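Local coordinates for putative hemin ABC transport system, membrane protein (Burkholderia cenocepacia J2315, PDB 5B57), which serves as the membrane-spanning subunit of a putative hemin ABC importer and probably helps to carry heme across the cell membrane, at residues Ala105-Ala111 with Leu237-Trp242; Leu313-Cys318 with Phe371-Leu375; Leu183-Ala188 with Ala202-Ile206; Thr150-Val154 with Gln225-Leu229; Ala124-Leu128 with Leu286-Leu291. One frame throughout, in Å; residues are numbered along the deposited sequence.

Contact 1 (Ala105-Ala111 with Leu237-Trp242); sequences APRVVLA and LGGAQW. With DMU (decyl-beta-D-maltopyranoside), chain E.
A proline-kinked turn of a membrane helix meets the loop and N-terminus of another helix here, with Pro106 lying against the indole of Trp242 in a CH-pi contact. Pro106 CG stands 3.6 Å from the centroid of the five-membered ring and 15° off its normal, which places it over the face. On the opposite face lies the maltoside head of the bound detergent, whose atom C4 comes to 3.6 Å from Trp242 CE3, so the indole is sandwiched between protein and sugar. Trp242 NE1 donates to Leu101 O, one turn before the contact, and this bond helps to fix the ring's rotation. Ala105 CB also approaches the six-membered ring, 3.4 Å from Trp242 CZ2.

The loop before Trp242 makes a type I beta turn from Leu237 to Ala240, closed by Ala240 N to Leu237 O (3.2 Å). Its two ends both face the helix. Ala240 CB sits 3.6 Å from Arg107 CA and also touches Leu110 CD2, while Leu237 spreads its methyls, CD2 to Leu110 CD2 (3.4 Å) and CD1 to Ala111 CB (3.5 Å). Arg107 passes Leu237 at about a right angle, its chain bent at chi2 (148°), with Gly238 N over one guanidinium face. The charged end is held by Asp346 and Asp357 through salt bridges from NE and NH1.

Around the contact, Leu245 of helix 242-260 packs on Pro106, Val109 and Leu110, helix 327-352 covers Arg107 and Leu237, and helix 54-72 lies against Val108.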
# COMPACT_ATOMS: atom_id res chain seq x y z
N ALA A 105 -15.67 32.18 -25.29
CA ALA A 105 -14.75 32.59 -24.23
C ALA A 105 -15.06 31.88 -22.91
O ALA A 105 -14.16 31.21 -22.38
CB ALA A 105 -14.76 34.11 -24.06
N PRO A 106 -16.27 31.97 -22.35
CA PRO A 106 -16.50 31.29 -21.06
C PRO A 106 -16.17 29.82 -21.09
O PRO A 106 -15.76 29.25 -20.07
CB PRO A 106 -17.99 31.52 -20.78
CG PRO A 106 -18.39 32.62 -21.69
CD PRO A 106 -17.54 32.44 -22.91
N ARG A 107 -16.32 29.18 -22.24
CA ARG A 107 -15.99 27.77 -22.34
C ARG A 107 -14.48 27.57 -22.38
O ARG A 107 -13.95 26.68 -21.72
CB ARG A 107 -16.66 27.18 -23.57
CG ARG A 107 -16.25 25.78 -23.85
CD ARG A 107 -17.36 24.99 -24.47
NE ARG A 107 -16.86 23.69 -24.86
CZ ARG A 107 -17.60 22.75 -25.43
NH1 ARG A 107 -18.89 22.99 -25.66
NH2 ARG A 107 -17.08 21.58 -25.76
N VAL A 108 -13.77 28.41 -23.13
CA VAL A 108 -12.32 28.29 -23.15
C VAL A 108 -11.74 28.62 -21.79
O VAL A 108 -10.88 27.90 -21.28
CB VAL A 108 -11.71 29.17 -24.25
CG1 VAL A 108 -10.22 29.23 -24.05
CG2 VAL A 108 -12.03 28.60 -25.62
N VAL A 109 -12.23 29.70 -21.16
CA VAL A 109 -11.75 30.05 -19.82
C VAL A 109 -12.08 28.94 -18.81
O VAL A 109 -11.25 28.61 -17.95
CB VAL A 109 -12.31 31.42 -19.41
CG1 VAL A 109 -12.75 31.43 -17.99
CG2 VAL A 109 -11.25 32.40 -19.53
N LEU A 110 -13.26 28.32 -18.91
CA LEU A 110 -13.58 27.25 -17.98
C LEU A 110 -12.62 26.08 -18.14
O LEU A 110 -12.15 25.52 -17.14
CB LEU A 110 -15.04 26.78 -18.17
CG LEU A 110 -15.57 25.76 -17.15
CD1 LEU A 110 -15.67 26.35 -15.77
CD2 LEU A 110 -16.90 25.21 -17.55
N ALA A 111 -12.27 25.72 -19.38
CA ALA A 111 -11.29 24.66 -19.58
C ALA A 111 -9.94 25.00 -18.93
O ALA A 111 -9.30 24.11 -18.38
CB ALA A 111 -11.11 24.36 -21.06
N LEU A 237 -18.08 21.16 -20.51
CA LEU A 237 -17.89 22.60 -20.33
C LEU A 237 -19.02 23.43 -20.96
O LEU A 237 -18.92 24.66 -20.97
CB LEU A 237 -16.53 23.03 -20.90
CG LEU A 237 -15.38 22.24 -20.33
CD1 LEU A 237 -14.11 22.54 -21.08
CD2 LEU A 237 -15.22 22.57 -18.86
N GLY A 238 -20.08 22.78 -21.45
CA GLY A 238 -21.12 23.45 -22.21
C GLY A 238 -22.05 24.33 -21.38
O GLY A 238 -22.87 25.04 -21.97
N GLY A 239 -21.95 24.29 -20.05
CA GLY A 239 -22.67 25.19 -19.18
C GLY A 239 -21.92 26.47 -18.83
O GLY A 239 -22.40 27.24 -17.99
N ALA A 240 -20.78 26.72 -19.47
CA ALA A 240 -19.88 27.79 -19.06
C ALA A 240 -20.48 29.15 -19.43
O ALA A 240 -20.58 29.47 -20.61
CB ALA A 240 -18.52 27.59 -19.73
N GLN A 241 -20.86 29.94 -18.43
CA GLN A 241 -21.24 31.33 -18.66
C GLN A 241 -20.52 32.25 -17.67
O GLN A 241 -20.21 31.84 -16.54
CB GLN A 241 -22.76 31.52 -18.57
CG GLN A 241 -23.37 31.11 -17.24
CD GLN A 241 -24.86 30.92 -17.34
OE1 GLN A 241 -25.64 31.50 -16.57
NE2 GLN A 241 -25.29 30.10 -18.30
N TRP A 242 -20.27 33.49 -18.10
CA TRP A 242 -19.53 34.45 -17.28
C TRP A 242 -20.07 34.63 -15.87
O TRP A 242 -19.27 34.64 -14.93
CB TRP A 242 -19.46 35.83 -17.96
CG TRP A 242 -18.57 35.87 -19.17
CD1 TRP A 242 -18.96 36.19 -20.43
CD2 TRP A 242 -17.16 35.56 -19.24
NE1 TRP A 242 -17.88 36.10 -21.29
CE2 TRP A 242 -16.77 35.72 -20.58
CE3 TRP A 242 -16.20 35.18 -18.30
CZ2 TRP A 242 -15.46 35.50 -21.02
CZ3 TRP A 242 -14.89 34.96 -18.74
CH2 TRP A 242 -14.54 35.13 -20.09
C1 DMU E . -16.54 38.67 -14.60
C2 DMU E . -17.72 38.87 -15.50
C3 DMU E . -17.27 39.50 -16.82
C4 DMU E . -16.10 38.70 -17.46
O5 DMU E . -15.04 38.51 -16.48
C6 DMU E . -15.51 37.81 -15.31
O7 DMU E . -18.38 39.55 -17.73
O16 DMU E . -14.43 37.55 -14.42
C18 DMU E . -14.04 36.18 -14.45
C19 DMU E . -12.58 36.08 -14.86
C22 DMU E . -12.18 34.65 -15.11
C25 DMU E . -10.66 34.50 -15.09
C28 DMU E . -10.23 33.31 -14.22
C31 DMU E . -9.11 33.71 -13.24
C34 DMU E . -7.98 32.66 -13.26
C37 DMU E . -7.27 32.58 -11.90
C40 DMU E . -6.50 31.26 -11.74
C43 DMU E . -5.06 31.40 -12.20
O49 DMU E . -16.95 38.03 -13.38
O55 DMU E . -18.71 39.69 -14.87
C57 DMU E . -15.53 39.40 -18.70
O61 DMU E . -16.44 39.26 -19.80
C5 DMU E . -20.03 41.35 -17.70
C7 DMU E . -21.24 40.57 -18.19
C8 DMU E . -21.18 40.35 -19.71
C9 DMU E . -19.84 39.79 -20.12
O1 DMU E . -18.80 40.70 -19.73
C10 DMU E . -18.71 40.82 -18.30
O2 DMU E . -22.23 39.44 -20.11
O3 DMU E . -19.98 41.28 -16.26
O4 DMU E . -22.44 41.30 -17.87
C11 DMU E . -19.79 39.58 -21.62
O6 DMU E . -20.99 40.11 -22.22

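Contact 2 (Leu313-Cys318 with Phe371-Leu375); sequences LVAPHC and FFLAL
Two chi1 torsions aim the central pair of this contact: with CG trans to the backbone N in both Phe371 (173°) and His317 (-165°), the two rings reach into the gap between their helices. The contact is a helix-helix packing of the FecCD permease fold, joining the short helix 311-323 to helix 360-378. The axes of the two segments stay 11.8 Å apart at their closest, a wide spacing that the aromatic rings fill.

The ring planes of His317 and Phe371 are inclined at 84° with centroids 5.4 Å apart; the pair is oblique, neither stacked nor edge-to-face. His317 CD2 lies 3.5 Å from Phe371 CZ, near the plane of the phenyl ring and at its edge. One face of that ring is covered by Val314, whose CG2, offset from the centre, rests 4.0 Å from the centroid in a CH-pi contact. At the N-terminal end of 313-318, Leu313 CD2 meets the rim of Phe372 close to its plane, 3.4 Å from CZ; beyond the His317 ring, Leu375 CD2 comes to 3.9 Å from His317 NE2.

His317 ND1 is hydrogen-bonded to Arg320 in the next turn, which helps to orient the imidazole. Phe372 also packs on Ile204 of the second subunit, so the contact borders the dimer interface, while Val314 leans on Leu341 of helix 327-352.

Pro316 has no N-H for the preceding turn, and the helix kinks there; two residues before the proline, Val314 O accepts from both His317 N (3.0 Å) and Cys318 N (3.2 Å).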
# COMPACT_ATOMS: atom_id res chain seq x y z
N LEU A 313 -4.33 13.37 -11.98
CA LEU A 313 -3.34 12.30 -11.89
C LEU A 313 -2.25 12.49 -12.94
O LEU A 313 -1.07 12.56 -12.60
CB LEU A 313 -4.01 10.94 -12.05
CG LEU A 313 -4.11 9.94 -10.89
CD1 LEU A 313 -4.88 10.48 -9.71
CD2 LEU A 313 -4.78 8.67 -11.36
N VAL A 314 -2.65 12.63 -14.20
CA VAL A 314 -1.72 12.73 -15.33
C VAL A 314 -0.82 13.96 -15.21
O VAL A 314 0.40 13.87 -15.30
CB VAL A 314 -2.49 12.75 -16.66
CG1 VAL A 314 -1.55 13.09 -17.82
CG2 VAL A 314 -3.20 11.43 -16.90
N ALA A 315 -1.41 15.14 -15.10
CA ALA A 315 -0.58 16.33 -15.25
C ALA A 315 0.53 16.40 -14.21
O ALA A 315 1.70 16.48 -14.62
CB ALA A 315 -1.46 17.58 -15.27
N PRO A 316 0.29 16.30 -12.90
CA PRO A 316 1.42 16.44 -11.97
C PRO A 316 2.43 15.32 -12.08
O PRO A 316 3.52 15.44 -11.52
CB PRO A 316 0.76 16.45 -10.59
CG PRO A 316 -0.48 15.77 -10.78
CD PRO A 316 -0.95 15.96 -12.19
N HIS A 317 2.10 14.25 -12.81
CA HIS A 317 3.05 13.16 -13.00
C HIS A 317 4.01 13.40 -14.15
O HIS A 317 5.17 12.99 -14.07
CB HIS A 317 2.32 11.84 -13.24
CG HIS A 317 3.20 10.64 -13.08
ND1 HIS A 317 3.53 10.12 -11.85
CD2 HIS A 317 3.86 9.90 -14.00
CE1 HIS A 317 4.33 9.08 -12.01
NE2 HIS A 317 4.56 8.93 -13.31
N CYS A 318 3.59 14.07 -15.21
CA CYS A 318 4.56 14.35 -16.27
C CYS A 318 5.47 15.49 -15.87
O CYS A 318 6.69 15.43 -16.13
CB CYS A 318 3.84 14.66 -17.58
SG CYS A 318 2.50 13.51 -17.97
N PHE A 371 -2.03 6.88 -20.64
CA PHE A 371 -1.12 7.22 -19.55
C PHE A 371 -0.83 6.02 -18.65
O PHE A 371 0.32 5.77 -18.29
CB PHE A 371 -1.68 8.35 -18.70
CG PHE A 371 -0.86 8.64 -17.47
CD1 PHE A 371 0.30 9.38 -17.57
CD2 PHE A 371 -1.25 8.16 -16.23
CE1 PHE A 371 1.07 9.65 -16.45
CE2 PHE A 371 -0.48 8.43 -15.10
CZ PHE A 371 0.68 9.17 -15.21
N PHE A 372 -1.88 5.31 -18.24
CA PHE A 372 -1.67 4.14 -17.38
C PHE A 372 -1.12 2.96 -18.16
O PHE A 372 -0.41 2.13 -17.60
CB PHE A 372 -2.97 3.77 -16.66
CG PHE A 372 -3.19 4.51 -15.39
CD1 PHE A 372 -3.76 5.77 -15.40
CD2 PHE A 372 -2.78 3.97 -14.18
CE1 PHE A 372 -3.94 6.47 -14.23
CE2 PHE A 372 -2.96 4.66 -13.02
CZ PHE A 372 -3.54 5.93 -13.04
N LEU A 373 -1.43 2.86 -19.45
CA LEU A 373 -0.78 1.85 -20.28
C LEU A 373 0.72 2.14 -20.41
O LEU A 373 1.52 1.20 -20.46
CB LEU A 373 -1.43 1.80 -21.66
CG LEU A 373 -2.02 0.47 -22.09
CD1 LEU A 373 -2.83 -0.12 -20.96
CD2 LEU A 373 -2.90 0.73 -23.32
N ALA A 374 1.11 3.43 -20.48
CA ALA A 374 2.53 3.79 -20.45
C ALA A 374 3.20 3.45 -19.11
O ALA A 374 4.30 2.88 -19.09
CB ALA A 374 2.69 5.28 -20.74
N LEU A 375 2.57 3.82 -17.99
CA LEU A 375 3.02 3.37 -16.67
C LEU A 375 3.28 1.87 -16.65
O LEU A 375 4.36 1.42 -16.24
CB LEU A 375 1.99 3.74 -15.61
CG LEU A 375 2.06 5.14 -15.02
CD1 LEU A 375 1.71 5.07 -13.55
CD2 LEU A 375 3.45 5.69 -15.22

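Contact 3 (Leu183-Ala188 with Ala202-Ile206); sequences LVYRLA and AGIAI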
# COMPACT_ATOMS: atom_id res chain seq x y z
N LEU A 183 -17.66 16.52 6.29
CA LEU A 183 -18.10 15.41 7.12
C LEU A 183 -17.04 14.31 7.17
O LEU A 183 -16.73 13.80 8.24
CB LEU A 183 -19.45 14.89 6.62
CG LEU A 183 -19.97 13.50 7.04
CD1 LEU A 183 -20.10 13.34 8.55
CD2 LEU A 183 -21.29 13.16 6.35
N VAL A 184 -16.45 13.99 6.01
CA VAL A 184 -15.39 12.97 5.96
C VAL A 184 -14.21 13.36 6.84
O VAL A 184 -13.66 12.53 7.57
CB VAL A 184 -14.95 12.72 4.50
CG1 VAL A 184 -13.72 11.83 4.45
CG2 VAL A 184 -16.05 12.06 3.76
N TYR A 185 -13.82 14.64 6.81
CA TYR A 185 -12.75 15.12 7.68
C TYR A 185 -13.08 14.90 9.15
O TYR A 185 -12.26 14.37 9.91
CB TYR A 185 -12.48 16.59 7.41
CG TYR A 185 -11.36 17.13 8.27
CD1 TYR A 185 -10.03 16.98 7.89
CD2 TYR A 185 -11.62 17.77 9.47
CE1 TYR A 185 -8.99 17.46 8.69
CE2 TYR A 185 -10.59 18.25 10.28
CZ TYR A 185 -9.28 18.09 9.88
OH TYR A 185 -8.24 18.56 10.67
N ARG A 186 -14.28 15.30 9.59
CA ARG A 186 -14.62 15.13 11.00
C ARG A 186 -14.59 13.66 11.42
O ARG A 186 -14.16 13.34 12.54
CB ARG A 186 -15.98 15.74 11.31
CG ARG A 186 -15.90 16.93 12.25
CD ARG A 186 -15.42 16.55 13.67
NE ARG A 186 -16.47 15.89 14.46
CZ ARG A 186 -17.39 16.51 15.20
NH1 ARG A 186 -17.43 17.84 15.29
NH2 ARG A 186 -18.29 15.80 15.87
N LEU A 187 -15.05 12.75 10.55
CA LEU A 187 -15.10 11.33 10.91
C LEU A 187 -13.71 10.74 11.11
O LEU A 187 -13.51 9.84 11.94
CB LEU A 187 -15.86 10.52 9.85
CG LEU A 187 -17.38 10.68 9.74
CD1 LEU A 187 -17.88 9.65 8.76
CD2 LEU A 187 -18.14 10.55 11.07
N ALA A 188 -12.72 11.25 10.36
CA ALA A 188 -11.37 10.72 10.42
C ALA A 188 -10.55 11.39 11.51
O ALA A 188 -9.72 10.73 12.16
CB ALA A 188 -10.68 10.89 9.07
N ALA A 202 -12.95 6.83 6.19
CA ALA A 202 -14.16 7.65 6.22
C ALA A 202 -14.69 7.90 4.82
O ALA A 202 -15.89 7.81 4.58
CB ALA A 202 -13.89 8.98 6.93
N GLY A 203 -13.80 8.24 3.88
CA GLY A 203 -14.20 8.45 2.51
C GLY A 203 -14.91 7.26 1.90
O GLY A 203 -15.97 7.40 1.30
N ILE A 204 -14.33 6.06 2.05
CA ILE A 204 -15.01 4.86 1.54
C ILE A 204 -16.42 4.76 2.13
O ILE A 204 -17.39 4.44 1.42
CB ILE A 204 -14.21 3.59 1.86
CG1 ILE A 204 -12.76 3.67 1.37
CG2 ILE A 204 -14.94 2.38 1.26
CD1 ILE A 204 -12.61 4.27 -0.01
N ALA A 205 -16.56 5.02 3.43
CA ALA A 205 -17.85 4.84 4.07
C ALA A 205 -18.81 5.96 3.69
O ALA A 205 -19.98 5.70 3.40
CB ALA A 205 -17.67 4.72 5.58
N ILE A 206 -18.34 7.22 3.67
CA ILE A 206 -19.27 8.29 3.33
C ILE A 206 -19.60 8.24 1.84
O ILE A 206 -20.72 8.57 1.44
CB ILE A 206 -18.74 9.66 3.76
CG1 ILE A 206 -18.67 9.74 5.29
CG2 ILE A 206 -19.63 10.78 3.22
CD1 ILE A 206 -20.03 9.84 5.94
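Val184 and Ile206 lead a wholly apolar set of side-chain contacts between two consecutive long helices that form a helical hairpin of the FecCD permease fold. The segment axes approach to 9.2 Å at an angle of 129°, so the chains run roughly antiparallel but well splayed.

Among the side chain to side chain contacts, the branches of Val184 divide the work. CG2 lies against Ile206 CB at 3.6 Å, while CG1 turns to Ala202 CB at 3.8 Å. The split follows from chi1 of 171°, which sets CG1 trans to the backbone N and leaves CG2 beside it. Ile206 slides past Val184 in the opposite direction, and its CD1 touches both leucines, 3.6 Å from Leu187 CD1 and equally far from Leu183 CD2. Leu187 also uses its CB, which touches Ala202 CB at 3.8 Å.

A second group brings side chains against main chain. Ala202 CB packs over the backbone near Val184 O, and Val184 CG1 reaches Gly203 N at 3.6 Å. With such small residues at Ala202 and Gly203, the backbones can come together: Val184 CA and Ala202 CA are 5.5 Å apart, the nearest pair of the two segments.

No hydrogen bond crosses between the two segments; the second subunit supplies one instead. Ala188 O, at the C-terminal end of helix 168-188, accepts a hydrogen bond from Arg380 of the second subunit. On the neighbouring flank of helix 196-220, Ala202 packs on Leu376 and Ala205 on Phe372 of that subunit, while Leu194 in the connecting loop touches Ala188.

Contact 4 (Thr150-Val154 with Gln225-Leu229); sequences TTLIV and QLRSL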
# COMPACT_ATOMS: atom_id res chain seq x y z
N THR A 150 -27.56 16.11 -7.66
CA THR A 150 -28.69 15.23 -7.93
C THR A 150 -29.85 15.53 -7.00
O THR A 150 -31.02 15.47 -7.41
CB THR A 150 -28.25 13.77 -7.80
OG1 THR A 150 -27.21 13.52 -8.73
CG2 THR A 150 -29.40 12.82 -8.15
N THR A 151 -29.56 15.86 -5.73
CA THR A 151 -30.62 16.30 -4.82
C THR A 151 -31.46 17.41 -5.43
O THR A 151 -32.69 17.41 -5.32
CB THR A 151 -30.01 16.77 -3.50
OG1 THR A 151 -29.31 15.68 -2.88
CG2 THR A 151 -31.08 17.27 -2.58
N LEU A 152 -30.80 18.35 -6.13
CA LEU A 152 -31.51 19.48 -6.71
C LEU A 152 -32.22 19.12 -8.01
O LEU A 152 -33.36 19.53 -8.22
CB LEU A 152 -30.55 20.65 -6.97
CG LEU A 152 -31.28 21.83 -7.67
CD1 LEU A 152 -32.32 22.46 -6.79
CD2 LEU A 152 -30.37 22.90 -8.16
N ILE A 153 -31.56 18.38 -8.90
CA ILE A 153 -32.19 18.05 -10.18
C ILE A 153 -33.47 17.24 -9.95
O ILE A 153 -34.47 17.42 -10.65
CB ILE A 153 -31.20 17.32 -11.11
CG1 ILE A 153 -29.99 18.20 -11.46
CG2 ILE A 153 -31.89 16.77 -12.36
CD1 ILE A 153 -29.06 17.54 -12.45
N VAL A 154 -33.46 16.35 -8.95
CA VAL A 154 -34.55 15.39 -8.76
C VAL A 154 -35.63 15.90 -7.81
O VAL A 154 -36.81 15.59 -7.99
CB VAL A 154 -33.99 14.03 -8.29
CG1 VAL A 154 -35.14 13.05 -7.99
CG2 VAL A 154 -33.01 13.47 -9.32
N GLN A 225 -35.04 14.70 -15.66
CA GLN A 225 -34.05 14.69 -14.60
C GLN A 225 -32.94 13.69 -14.91
O GLN A 225 -31.75 14.01 -14.84
CB GLN A 225 -34.74 14.39 -13.27
CG GLN A 225 -35.92 15.35 -13.05
CD GLN A 225 -36.89 14.90 -11.98
OE1 GLN A 225 -37.27 13.72 -11.91
NE2 GLN A 225 -37.30 15.84 -11.13
N LEU A 226 -33.32 12.48 -15.32
CA LEU A 226 -32.29 11.52 -15.68
C LEU A 226 -31.35 12.09 -16.74
O LEU A 226 -30.13 11.88 -16.67
CB LEU A 226 -32.94 10.21 -16.15
CG LEU A 226 -31.97 9.05 -16.20
CD1 LEU A 226 -31.46 8.76 -14.81
CD2 LEU A 226 -32.63 7.84 -16.78
N ARG A 227 -31.87 12.89 -17.69
CA ARG A 227 -31.01 13.36 -18.77
C ARG A 227 -29.99 14.40 -18.28
O ARG A 227 -28.84 14.43 -18.75
CB ARG A 227 -31.84 13.92 -19.92
CG ARG A 227 -31.00 14.39 -21.09
CD ARG A 227 -31.70 14.25 -22.41
NE ARG A 227 -31.65 12.88 -22.92
CZ ARG A 227 -30.67 12.41 -23.68
NH1 ARG A 227 -29.64 13.18 -24.03
NH2 ARG A 227 -30.71 11.15 -24.09
N SER A 228 -30.39 15.23 -17.31
CA SER A 228 -29.45 16.13 -16.65
C SER A 228 -28.34 15.37 -15.90
O SER A 228 -27.15 15.53 -16.19
CB SER A 228 -30.22 17.03 -15.69
OG SER A 228 -31.04 17.91 -16.43
N LEU A 229 -28.73 14.55 -14.92
CA LEU A 229 -27.81 13.69 -14.19
C LEU A 229 -26.76 13.05 -15.08
O LEU A 229 -25.55 13.18 -14.83
CB LEU A 229 -28.61 12.61 -13.49
CG LEU A 229 -29.53 13.19 -12.44
CD1 LEU A 229 -30.19 12.02 -11.77
CD2 LEU A 229 -28.69 14.08 -11.50
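Leu229, Thr150 and Val154 form the buried, closely packed side of this contact, a nearly antiparallel helix pair (155° between segment axes) in the FecCD permease fold. The axes come within 9.6 Å. Leu229 inserts its forked end between successive turns of helix 141-154: CD2 meets Ile153 CD1 at 3.6 Å and Thr150 CG2 at the same distance, while CD1 lies 4.0 Å from Val154 CG2. Chi1 of -64°, with CG beside the backbone N, swings this fork across, although the CB of Leu229 itself does not point at the partner. Both OG1 and CG2 of Thr150 meet Leu229 CD2, and OG1 is also hydrogen-bonded back to Ala146 O of its own helix. Leu217 of helix 196-220 packs on Thr150 and Val154 next to this apolar patch.

The other side, with Gln225 and Ser228, is partly exposed and more polar. Ile153 bridges the two, its CD1 lying also on Ser228 CB (3.5 Å). Gln225, its chain extended beyond CG, runs along the C-terminal turn of helix 141-154. Its carboxamide is tied down at the oxygen, where OE1 accepts from Asp222 N. Nearby, on a flank turned from helix 141-154, Arg227 makes a salt bridge with Asp223 of the second subunit. From the amide nitrogen, Gln225 NE2 gives Ile153 O a weak hydrogen bond, 3.3 Å long and bent to 121°.

Contact 5 (Ala124-Leu128 with Leu286-Leu291); sequences AMQAL and LKRRVL
Leu128 N to Ala124 O, at 2.7 Å, is the shortest backbone bond of this contact, and it joins two residues that both face helix 283-305. Together they belong to an antiparallel packing of two membrane helices of the FecCD fold, whose segment axes make an angle of 160° and stay 10.5 Å apart.

Leu128 makes the largest single contribution, 96 of the 268 Å² buried. With CG trans to its backbone N (chi1 -180°), it pushes its two methyls between turns of the partner: CD1 lies over the backbone of Lys287, 3.8 Å from CA, and CD2 turns to Val290 CG1 (4.2 Å) and Leu291 CD2 (4.1 Å). Val290 CG1 also meets Ala124 CB at 3.9 Å, closing the other end.

Lys287 lends the contact its aliphatic part, its extended chain taking NZ away to a salt bridge with Glu273. All touching residues are buried; Leu259 of helix 242-260 covers Ala124 and Val290, and Leu269 covers Leu128. On the remaining flank Met125, its chain folded at chi2 and chi3, crosses Leu291 at about a right angle, with SD 3.7 Å from Leu291 CD2.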
# COMPACT_ATOMS: atom_id res chain seq x y z
N ALA A 124 -0.66 18.87 -5.12
CA ALA A 124 -0.67 19.03 -3.67
C ALA A 124 -1.03 17.73 -2.98
O ALA A 124 -0.32 17.28 -2.07
CB ALA A 124 -1.64 20.14 -3.26
N MET A 125 -2.12 17.09 -3.41
CA MET A 125 -2.55 15.86 -2.74
C MET A 125 -1.52 14.74 -2.89
O MET A 125 -1.33 13.96 -1.95
CB MET A 125 -3.89 15.41 -3.29
CG MET A 125 -5.00 16.35 -2.91
SD MET A 125 -5.82 15.77 -1.43
CE MET A 125 -6.38 14.16 -1.98
N GLN A 126 -0.86 14.65 -4.04
CA GLN A 126 0.14 13.59 -4.21
C GLN A 126 1.37 13.83 -3.34
O GLN A 126 1.99 12.87 -2.85
CB GLN A 126 0.54 13.49 -5.67
CG GLN A 126 -0.53 12.80 -6.46
CD GLN A 126 -0.63 13.29 -7.88
OE1 GLN A 126 0.35 13.27 -8.64
NE2 GLN A 126 -1.83 13.72 -8.26
N ALA A 127 1.73 15.09 -3.13
CA ALA A 127 2.71 15.41 -2.09
C ALA A 127 2.16 15.04 -0.73
O ALA A 127 2.74 14.22 -0.01
CB ALA A 127 3.10 16.88 -2.14
N LEU A 128 1.01 15.60 -0.37
CA LEU A 128 0.41 15.34 0.94
C LEU A 128 0.37 13.85 1.28
O LEU A 128 0.67 13.46 2.41
CB LEU A 128 -0.99 15.94 0.98
CG LEU A 128 -1.69 15.72 2.31
CD1 LEU A 128 -1.09 16.67 3.27
CD2 LEU A 128 -3.14 15.99 2.16
N LEU A 286 -0.77 21.18 8.40
CA LEU A 286 -0.52 21.11 6.96
C LEU A 286 -1.55 20.23 6.27
O LEU A 286 -2.08 20.60 5.21
CB LEU A 286 0.89 20.60 6.69
CG LEU A 286 1.23 20.23 5.24
CD1 LEU A 286 1.05 21.44 4.37
CD2 LEU A 286 2.67 19.69 5.12
N LYS A 287 -1.85 19.06 6.85
CA LYS A 287 -2.87 18.20 6.26
C LYS A 287 -4.20 18.95 6.12
O LYS A 287 -4.82 18.92 5.06
CB LYS A 287 -3.02 16.93 7.09
CG LYS A 287 -1.75 16.08 7.08
CD LYS A 287 -1.90 14.72 7.81
CE LYS A 287 -0.72 13.76 7.45
NZ LYS A 287 -0.80 12.33 7.94
N ARG A 288 -4.62 19.68 7.15
CA ARG A 288 -5.93 20.32 7.08
C ARG A 288 -5.94 21.48 6.10
O ARG A 288 -6.95 21.71 5.44
CB ARG A 288 -6.38 20.76 8.48
CG ARG A 288 -7.59 21.69 8.52
CD ARG A 288 -8.04 22.05 9.96
NE ARG A 288 -9.49 22.31 10.01
CZ ARG A 288 -10.20 22.54 11.11
NH1 ARG A 288 -11.52 22.75 11.03
NH2 ARG A 288 -9.61 22.59 12.31
N ARG A 289 -4.83 22.20 5.94
CA ARG A 289 -4.85 23.38 5.08
C ARG A 289 -4.91 22.99 3.61
O ARG A 289 -5.61 23.63 2.83
CB ARG A 289 -3.65 24.27 5.37
CG ARG A 289 -3.94 25.21 6.54
CD ARG A 289 -2.86 26.24 6.82
NE ARG A 289 -1.61 25.62 7.28
CZ ARG A 289 -0.73 26.19 8.09
NH1 ARG A 289 0.37 25.53 8.44
NH2 ARG A 289 -0.94 27.41 8.58
N VAL A 290 -4.22 21.92 3.23
CA VAL A 290 -4.29 21.40 1.87
C VAL A 290 -5.70 20.90 1.55
O VAL A 290 -6.30 21.26 0.52
CB VAL A 290 -3.23 20.31 1.67
CG1 VAL A 290 -3.32 19.73 0.28
CG2 VAL A 290 -1.87 20.91 1.93
N LEU A 291 -6.26 20.06 2.43
CA LEU A 291 -7.60 19.51 2.20
C LEU A 291 -8.66 20.60 2.02
O LEU A 291 -9.44 20.58 1.06
CB LEU A 291 -7.97 18.59 3.35
CG LEU A 291 -7.05 17.39 3.31
CD1 LEU A 291 -7.43 16.43 4.41
CD2 LEU A 291 -7.14 16.75 1.93

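In the fold
Contacts 1 and 5 share helix 94-128 yet lie on opposite sides of the chain's centre, 28 Å apart between centres, and their segments alternate along the sequence. The bound detergent belongs to contact 1. Contact 5 touches contact 2, where Gln126 OE1 lies 3.4 Å from Pro316 CG, and contact 3, where Arg288 CD comes 3.6 Å from Tyr185 OH. It thus links the proline-kinked helix 311-323 to the hairpin of contact 3. Contact 4 lies 25 Å between centres from contact 3; helix 168-188 follows helix 141-154, and helix 196-220 precedes helix 223-234. Contacts 2, 3 and 4 all reach the second subunit, contact 2 of one subunit bordering contact 3 of the other.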